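Local coordinates for nitrogenase iron-molybdenum cofactor biosynthesis protein NifB (PDB 7JMA) that probably carries out the radical SAM-dependent carbide insertion that fuses two [4Fe-4S] clusters into the [8Fe-9S-C] precursor of the nitrogenase iron-molybdenum cofactor, at residues A[100-105]-A[114-119]; A[129-134]-A[187-192]; A[92-97]-A[120-125]. One frame throughout, in Å; residues are numbered along the deposited sequence.

Contact 1 of 3, residues A[100-105]-A[114-119]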
loop_
_atom_site.group_PDB
_atom_site.type_symbol
_atom_site.label_atom_id
_atom_site.label_comp_id
_atom_site.label_asym_id
_atom_site.label_seq_id
_atom_site.Cartn_x
_atom_site.Cartn_y
_atom_site.Cartn_z
ATOM N N GLU A 100 13.301 1.637 12.103
ATOM C CA GLU A 100 14.732 1.759 12.378
ATOM C C GLU A 100 15.493 2.123 11.111
ATOM O O GLU A 100 16.404 2.963 11.138
ATOM C CB GLU A 100 15.277 0.457 12.974
ATOM N N PHE A 101 15.114 1.516 9.983
ATOM C CA PHE A 101 15.776 1.798 8.714
ATOM C C PHE A 101 15.551 3.240 8.280
ATOM O O PHE A 101 16.493 3.931 7.880
ATOM C CB PHE A 101 15.275 0.830 7.637
ATOM C CG PHE A 101 15.738 1.176 6.248
ATOM C CD1 PHE A 101 17.034 0.871 5.835
ATOM C CD2 PHE A 101 14.887 1.820 5.358
ATOM C CE1 PHE A 101 17.469 1.198 4.560
ATOM C CE2 PHE A 101 15.311 2.150 4.081
ATOM C CZ PHE A 101 16.608 1.839 3.679
ATOM N N PHE A 102 14.300 3.714 8.320
ATOM C CA PHE A 102 14.083 5.091 7.877
ATOM C C PHE A 102 14.700 6.101 8.838
ATOM O O PHE A 102 15.072 7.201 8.414
ATOM C CB PHE A 102 12.591 5.357 7.668
ATOM C CG PHE A 102 12.073 4.803 6.372
ATOM C CD1 PHE A 102 12.627 5.199 5.163
ATOM C CD2 PHE A 102 11.065 3.856 6.364
ATOM C CE1 PHE A 102 12.172 4.677 3.967
ATOM C CE2 PHE A 102 10.597 3.330 5.169
ATOM C CZ PHE A 102 11.152 3.730 3.972
ATOM N N LYS A 103 14.836 5.752 10.120
ATOM C CA LYS A 103 15.559 6.631 11.037
ATOM C C LYS A 103 16.998 6.819 10.575
ATOM O O LYS A 103 17.498 7.947 10.495
ATOM C CB LYS A 103 15.522 6.063 12.460
ATOM C CG LYS A 103 14.240 6.333 13.226
ATOM C CD LYS A 103 14.236 5.644 14.584
ATOM C CE LYS A 103 13.087 6.131 15.455
ATOM N NZ LYS A 103 12.261 4.996 15.951
ATOM N N LYS A 104 17.673 5.718 10.236
ATOM C CA LYS A 104 19.065 5.795 9.803
ATOM C C LYS A 104 19.185 6.441 8.427
ATOM O O LYS A 104 20.137 7.189 8.166
ATOM C CB LYS A 104 19.680 4.395 9.782
ATOM C CG LYS A 104 19.582 3.650 11.100
ATOM C CD LYS A 104 20.008 2.197 10.933
ATOM C CE LYS A 104 19.617 1.359 12.141
ATOM N NZ LYS A 104 20.334 1.808 13.370
ATOM N N ALA A 105 18.242 6.142 7.527
ATOM C CA ALA A 105 18.293 6.712 6.184
ATOM C C ALA A 105 18.116 8.222 6.219
ATOM O O ALA A 105 18.650 8.932 5.356
ATOM C CB ALA A 105 17.224 6.073 5.299
ATOM N N LYS A 114 11.879 9.033 -0.067
ATOM C CA LYS A 114 11.605 7.857 0.747
ATOM C C LYS A 114 10.150 7.455 0.569
ATOM O O LYS A 114 9.259 8.304 0.630
ATOM C CB LYS A 114 11.929 8.133 2.215
ATOM C CG LYS A 114 13.436 8.223 2.476
ATOM C CD LYS A 114 13.747 9.044 3.705
ATOM C CE LYS A 114 15.178 9.568 3.693
ATOM N NZ LYS A 114 15.541 10.225 2.408
ATOM N N CYS A 115 9.908 6.165 0.316
ATOM C CA CYS A 115 8.542 5.727 0.080
ATOM C C CYS A 115 8.299 4.392 0.763
ATOM O O CYS A 115 9.227 3.690 1.162
ATOM C CB CYS A 115 8.227 5.619 -1.411
ATOM S SG CYS A 115 9.211 4.407 -2.269
ATOM N N MET A 116 7.024 4.047 0.889
ATOM C CA MET A 116 6.689 2.736 1.404
ATOM C C MET A 116 5.295 2.365 0.928
ATOM O O MET A 116 4.494 3.220 0.547
ATOM C CB MET A 116 6.789 2.702 2.930
ATOM C CG MET A 116 5.760 3.496 3.665
ATOM S SD MET A 116 5.629 2.842 5.358
ATOM C CE MET A 116 7.204 3.347 6.026
ATOM N N SER A 117 5.024 1.067 0.943
ATOM C CA SER A 117 3.709 0.560 0.604
ATOM C C SER A 117 3.154 -0.138 1.829
ATOM O O SER A 117 3.909 -0.708 2.622
ATOM C CB SER A 117 3.747 -0.406 -0.596
ATOM O OG SER A 117 4.384 0.195 -1.713
ATOM N N THR A 118 1.831 -0.070 1.986
ATOM C CA THR A 118 1.196 -0.685 3.143
ATOM C C THR A 118 -0.256 -1.004 2.800
ATOM O O THR A 118 -0.845 -0.389 1.907
ATOM C CB THR A 118 1.284 0.247 4.356
ATOM O OG1 THR A 118 0.591 -0.334 5.456
ATOM C CG2 THR A 118 0.610 1.602 4.034
ATOM N N ASN A 119 -0.831 -1.980 3.520
ATOM C CA ASN A 119 -2.279 -2.118 3.452
ATOM C C ASN A 119 -3.009 -1.009 4.226
ATOM O O ASN A 119 -4.239 -0.908 4.128
ATOM C CB ASN A 119 -2.685 -3.517 3.936
ATOM C CG ASN A 119 -2.195 -3.819 5.335
ATOM O OD1 ASN A 119 -2.384 -3.013 6.246
ATOM N ND2 ASN A 119 -1.629 -5.031 5.536
#

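Contact 2 of 3, residues A[129-134]-A[187-192]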
loop_
_atom_site.group_PDB
_atom_site.type_symbol
_atom_site.label_atom_id
_atom_site.label_comp_id
_atom_site.label_asym_id
_atom_site.label_seq_id
_atom_site.Cartn_x
_atom_site.Cartn_y
_atom_site.Cartn_z
ATOM N N GLU A 129 4.448 9.252 12.915
ATOM C CA GLU A 129 5.840 8.824 12.901
ATOM C C GLU A 129 6.405 8.834 11.486
ATOM O O GLU A 129 7.559 9.232 11.272
ATOM C CB GLU A 129 5.937 7.427 13.511
ATOM C CG GLU A 129 7.337 6.919 13.673
ATOM C CD GLU A 129 7.379 5.630 14.473
ATOM O OE1 GLU A 129 8.492 5.175 14.805
ATOM O OE2 GLU A 129 6.294 5.081 14.770
ATOM N N LEU A 130 5.615 8.372 10.515
ATOM C CA LEU A 130 6.042 8.371 9.119
ATOM C C LEU A 130 6.455 9.760 8.678
ATOM O O LEU A 130 7.507 9.939 8.054
ATOM C CB LEU A 130 4.911 7.861 8.226
ATOM C CG LEU A 130 4.609 6.386 8.420
ATOM C CD1 LEU A 130 3.616 5.951 7.365
ATOM C CD2 LEU A 130 5.913 5.626 8.328
ATOM N N ALA A 131 5.622 10.755 8.992
ATOM C CA ALA A 131 5.934 12.137 8.648
ATOM C C ALA A 131 7.235 12.587 9.293
ATOM O O ALA A 131 8.075 13.215 8.640
ATOM C CB ALA A 131 4.784 13.045 9.078
ATOM N N GLU A 132 7.421 12.272 10.577
ATOM C CA GLU A 132 8.628 12.694 11.279
ATOM C C GLU A 132 9.883 12.053 10.701
ATOM O O GLU A 132 10.975 12.618 10.824
ATOM C CB GLU A 132 8.504 12.370 12.770
ATOM C CG GLU A 132 7.296 12.995 13.453
ATOM C CD GLU A 132 7.318 12.826 14.964
ATOM O OE1 GLU A 132 8.402 12.534 15.515
ATOM O OE2 GLU A 132 6.253 12.977 15.601
ATOM N N LEU A 133 9.760 10.874 10.086
ATOM C CA LEU A 133 10.913 10.172 9.536
ATOM C C LEU A 133 11.216 10.540 8.089
ATOM O O LEU A 133 12.149 9.974 7.507
ATOM C CB LEU A 133 10.702 8.662 9.636
ATOM C CG LEU A 133 10.611 8.159 11.072
ATOM C CD1 LEU A 133 10.265 6.682 11.100
ATOM C CD2 LEU A 133 11.909 8.428 11.790
ATOM N N GLY A 134 10.452 11.446 7.491
ATOM C CA GLY A 134 10.788 11.920 6.165
ATOM C C GLY A 134 10.234 11.100 5.027
ATOM O O GLY A 134 10.705 11.242 3.891
ATOM N N ARG A 187 -0.559 15.667 6.293
ATOM C CA ARG A 187 0.831 15.890 6.659
ATOM C C ARG A 187 1.739 16.093 5.455
ATOM O O ARG A 187 2.955 16.223 5.627
ATOM C CB ARG A 187 1.335 14.715 7.515
ATOM C CG ARG A 187 0.803 14.752 8.928
ATOM C CD ARG A 187 0.731 13.380 9.580
ATOM N NE ARG A 187 0.212 13.484 10.944
ATOM C CZ ARG A 187 -1.082 13.503 11.259
ATOM N NH1 ARG A 187 -2.008 13.413 10.311
ATOM N NH2 ARG A 187 -1.453 13.608 12.532
ATOM N N GLY A 188 1.188 16.178 4.242
ATOM C CA GLY A 188 1.987 16.450 3.072
ATOM C C GLY A 188 2.530 15.231 2.374
ATOM O O GLY A 188 3.176 15.374 1.332
ATOM N N ILE A 189 2.269 14.030 2.892
ATOM C CA ILE A 189 2.783 12.824 2.265
ATOM C C ILE A 189 1.914 12.498 1.063
ATOM O O ILE A 189 0.682 12.506 1.168
ATOM C CB ILE A 189 2.790 11.660 3.265
ATOM C CG1 ILE A 189 3.826 11.953 4.359
ATOM C CG2 ILE A 189 2.993 10.362 2.520
ATOM C CD1 ILE A 189 3.710 11.063 5.596
ATOM N N ILE A 190 2.546 12.227 -0.076
ATOM C CA ILE A 190 1.800 11.889 -1.286
ATOM C C ILE A 190 1.203 10.504 -1.116
ATOM O O ILE A 190 1.932 9.541 -0.859
ATOM C CB ILE A 190 2.705 11.926 -2.516
ATOM C CG1 ILE A 190 3.318 13.325 -2.707
ATOM C CG2 ILE A 190 1.959 11.443 -3.761
ATOM C CD1 ILE A 190 4.471 13.300 -3.674
ATOM N N VAL A 191 -0.114 10.383 -1.274
ATOM C CA VAL A 191 -0.768 9.076 -1.129
ATOM C C VAL A 191 -1.128 8.566 -2.508
ATOM O O VAL A 191 -1.871 9.222 -3.256
ATOM C CB VAL A 191 -2.009 9.143 -0.226
ATOM C CG1 VAL A 191 -2.657 7.732 -0.132
ATOM C CG2 VAL A 191 -1.639 9.628 1.132
ATOM N N LYS A 192 -0.603 7.392 -2.843
ATOM C CA LYS A 192 -0.972 6.671 -4.044
ATOM C C LYS A 192 -1.801 5.470 -3.611
ATOM O O LYS A 192 -1.475 4.821 -2.618
ATOM C CB LYS A 192 0.267 6.213 -4.807
ATOM C CG LYS A 192 1.206 7.372 -5.153
ATOM C CD LYS A 192 2.448 6.895 -5.888
ATOM C CE LYS A 192 3.316 8.074 -6.332
ATOM N NZ LYS A 192 4.690 7.647 -6.744
#

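Contact 3 of 3, residues A[92-97]-A[120-125]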
loop_
_atom_site.group_PDB
_atom_site.type_symbol
_atom_site.label_atom_id
_atom_site.label_comp_id
_atom_site.label_asym_id
_atom_site.label_seq_id
_atom_site.Cartn_x
_atom_site.Cartn_y
_atom_site.Cartn_z
ATOM N N ALA A 92 4.979 -3.127 5.542
ATOM C CA ALA A 92 6.031 -2.281 6.096
ATOM C C ALA A 92 5.708 -1.807 7.511
ATOM O O ALA A 92 6.599 -1.750 8.365
ATOM C CB ALA A 92 6.257 -1.081 5.178
ATOM N N LEU A 93 4.442 -1.438 7.783
ATOM C CA LEU A 93 4.125 -0.841 9.085
ATOM C C LEU A 93 4.125 -1.843 10.230
ATOM O O LEU A 93 4.166 -1.438 11.402
ATOM C CB LEU A 93 2.761 -0.152 9.041
ATOM C CG LEU A 93 2.616 1.059 8.121
ATOM C CD1 LEU A 93 1.199 1.620 8.212
ATOM C CD2 LEU A 93 3.671 2.123 8.469
ATOM N N ALA A 94 4.067 -3.129 9.931
ATOM C CA ALA A 94 3.956 -4.171 10.945
ATOM C C ALA A 94 5.308 -4.641 11.462
ATOM O O ALA A 94 5.382 -5.679 12.142
ATOM C CB ALA A 94 3.169 -5.346 10.360
ATOM N N ASN A 95 6.381 -3.909 11.161
ATOM C CA ASN A 95 7.733 -4.355 11.465
ATOM C C ASN A 95 8.540 -3.183 11.990
ATOM O O ASN A 95 8.664 -2.161 11.305
ATOM C CB ASN A 95 8.404 -4.948 10.223
ATOM C CG ASN A 95 7.686 -6.175 9.712
ATOM O OD1 ASN A 95 7.993 -7.296 10.133
ATOM N ND2 ASN A 95 6.722 -5.976 8.817
ATOM N N GLU A 96 9.074 -3.328 13.203
ATOM C CA GLU A 96 9.907 -2.276 13.777
ATOM C C GLU A 96 11.126 -1.970 12.912
ATOM O O GLU A 96 11.604 -0.828 12.912
ATOM C CB GLU A 96 10.349 -2.680 15.185
ATOM N N GLU A 97 11.651 -2.963 12.177
ATOM C CA GLU A 97 12.836 -2.716 11.349
ATOM C C GLU A 97 12.599 -1.593 10.345
ATOM O O GLU A 97 13.512 -0.814 10.044
ATOM C CB GLU A 97 13.260 -3.992 10.620
ATOM N N GLY A 120 -2.295 -0.189 4.999
ATOM C CA GLY A 120 -2.921 0.900 5.730
ATOM C C GLY A 120 -3.513 0.567 7.088
ATOM O O GLY A 120 -3.969 1.482 7.789
ATOM N N LEU A 121 -3.517 -0.707 7.505
ATOM C CA LEU A 121 -4.168 -1.041 8.767
ATOM C C LEU A 121 -3.590 -0.244 9.934
ATOM O O LEU A 121 -4.333 0.216 10.808
ATOM C CB LEU A 121 -4.038 -2.543 9.051
ATOM C CG LEU A 121 -4.733 -2.992 10.337
ATOM C CD1 LEU A 121 -6.256 -2.823 10.302
ATOM C CD2 LEU A 121 -4.384 -4.480 10.588
ATOM N N LEU A 122 -2.270 -0.063 9.962
ATOM C CA LEU A 122 -1.603 0.624 11.068
ATOM C C LEU A 122 -1.377 2.101 10.794
ATOM O O LEU A 122 -0.679 2.763 11.577
ATOM C CB LEU A 122 -0.256 -0.038 11.368
ATOM C CG LEU A 122 -0.438 -1.429 11.961
ATOM C CD1 LEU A 122 0.886 -2.179 11.979
ATOM C CD2 LEU A 122 -1.013 -1.287 13.363
ATOM N N LEU A 123 -1.922 2.625 9.699
ATOM C CA LEU A 123 -1.673 4.030 9.363
ATOM C C LEU A 123 -2.173 5.009 10.410
ATOM O O LEU A 123 -1.442 5.969 10.709
ATOM C CB LEU A 123 -2.293 4.382 8.008
ATOM C CG LEU A 123 -1.366 4.107 6.832
ATOM C CD1 LEU A 123 -2.078 4.444 5.528
ATOM C CD2 LEU A 123 -0.067 4.911 6.983
ATOM N N PRO A 124 -3.373 4.873 10.973
ATOM C CA PRO A 124 -3.763 5.837 12.011
ATOM C C PRO A 124 -2.775 5.889 13.162
ATOM O O PRO A 124 -2.471 6.974 13.671
ATOM C CB PRO A 124 -5.143 5.338 12.448
ATOM C CG PRO A 124 -5.678 4.657 11.228
ATOM C CD PRO A 124 -4.473 3.936 10.675
ATOM N N ASP A 125 -2.223 4.742 13.555
ATOM C CA ASP A 125 -1.290 4.718 14.669
ATOM C C ASP A 125 0.121 5.153 14.286
ATOM O O ASP A 125 0.880 5.562 15.166
ATOM C CB ASP A 125 -1.252 3.315 15.276
ATOM C CG ASP A 125 -2.639 2.787 15.599
ATOM O OD1 ASP A 125 -3.333 3.414 16.429
ATOM O OD2 ASP A 125 -3.035 1.751 15.022
#

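Contact 1 of 3, residues A[100-105]-A[114-119]
With chi1 at -79°, Phe102 carries its ring on the side of its own backbone N, and Met116, folded back at chi3 (69°), turns its methyl toward that ring. The pair joins helix 96-108 to strand 113-118 within a beta-alpha-beta unit of the radical SAM fold, strand 83-86 supplying the first strand. The two short segments run almost antiparallel, at 169°, with their axes 10.9 Å apart, a spacing filled by side chains, since no hydrogen bond passes between them.

The Phe102 ring meets three consecutive strand residues obliquely. Its CE2 packs on Met116 CE at 3.5 Å, whereas CE1, on the other side of CZ, lies 3.9 Å from Lys114 CB. Between these two, the ring reaches the strand backbone: Phe102 CZ is 3.4 Å from Cys115 O. Cys115 is a ligand of a [4Fe-4S] cluster in another structure of this protein, and no cluster is bound to this chain. It directs its CB away from the helix, and its SG lies 6.6 Å from Phe102 CZ.

Within the helix, Phe101 CD2 stands 4.0 Å above the centre of one face of the Phe102 ring. Lys114 uses its aliphatic part here and passes Phe102 in the opposite direction; its amine is hydrogen-bonded to the carbonyls of Leu112 and Phe109. The methylene before that amine, Lys114 CE, ends 3.9 Å from Ala105 O.

Contact 2 of 3, residues A[129-134]-A[187-192]
The backbones of segments 129-134 and 187-192 come nearest at Ala131 and Arg187, whose CA atoms are 6.6 Å apart, where two helix C-termini of the radical SAM domain lie side by side. Each helix ends in a Schellman motif. Helix 123-132 closes at Gly134, which has a phi of 87° and bonds through its N to Ala131 O. Gly188, with a phi of 90°, is the C-prime residue of the motif that closes helix 166-186, after which the chain straightens into strand 190-197.

Ile189 and Arg187 reach the helix from residues on the two flanks of Gly188. Ile189 places CG1 opposite its carbonyl carbon (chi1 -68°) and extends it, so that CD1 settles against the last helical turn: Ile189 CD1 is 3.9 Å from Ala131 N and 4.1 Å from Ala131 CB. The same methyl lies 4.3 Å from Leu130 CB. Arg187 runs alongside the helix surface, extended from CG to NE, with its CD and CB each 4.1 Å from Ala131 CB. The methyl of Ala131 therefore meets both the isoleucine and the aliphatic part of the arginine. Beyond that part, the guanidinium group forms a salt bridge with Asp128, one turn earlier on the same helix as Ala131, and a hydrogen bond with Lys183 O.

No hydrogen bond links the two segments, and they bury only 128 Å² between them. The chemistry implies a light apolar seam, buried at Leu130 and Ile189 and partly exposed at Ala131 and Arg187, where the Asp128 salt bridge supplies a polar tie between the two helix ends.

Contact 3 of 3, residues A[92-97]-A[120-125]
The turns that follow strands 83-86 and 113-118 of the parallel radical SAM sheet meet here, each leading into the next helix. Segment 92-97 includes a short 3-10 piece at 92-93 before helix 96-108. In segment 120-125, a type I beta turn from Gly120 to Leu123, closed by Leu123 N to Gly120 O at 3.0 Å, puts Leu122 at the N-cap position of helix 123-132.

Leu93 and Leu122 face one another, with their CA atoms 6.2 Å apart and Leu93 CB 3.8 Å from Leu122 CB. A chi1 of -69° sets CG beside Leu122's own backbone N and sends CD1 to the facing backbone, 3.4 Å from Leu93 O and 3.8 Å from Ala94 CA. Leu93 reciprocates: its CD1 passes beside the turn to come 3.6 Å from Leu123 N and 3.7 Å from Leu123 CD2. Each of the two leucines thus packs one methyl against the backbone of the opposing segment, and the contact is wholly apolar in its side chains. The backbone of segment 92-97 has polar partners elsewhere: Leu93 N bonds to Asp91 OD2 and Ala94 O to Arg37 NH2.

The side chain of Ala94 is about 6 Å from that of Cys38, a [4Fe-4S] cluster ligand in another structure of this protein; no cluster is bound here. Around the contact, Leu93 also rests on Met116 and Thr118 of strand 113-118, Leu122 touches Tyr159 of strand 154-159, and Leu123 packs against Leu184 of helix 166-186.

How the contacts relate
Contacts 1 and 3 are buried, whereas contact 2 is only partly buried, with Ala131 and Arg187 toward the outside. Contacts 1 and 3 share helix 96-108, and contacts 2 and 3 share helix 123-132; strand 113-118 connects these helices along the chain. None has a hydrogen bond between its segments. Contact 1 packs an aromatic ring on a strand, contact 3 interlocks leucines between turns, and contact 2 is aliphatic packing whose one charged group pairs with Asp128, outside both segments. Leu130 joins them: its CD2 is 3.5 Å from Met116 CE of contact 1, and its CD1 is 3.8 Å from Leu123 CD2 of contact 3.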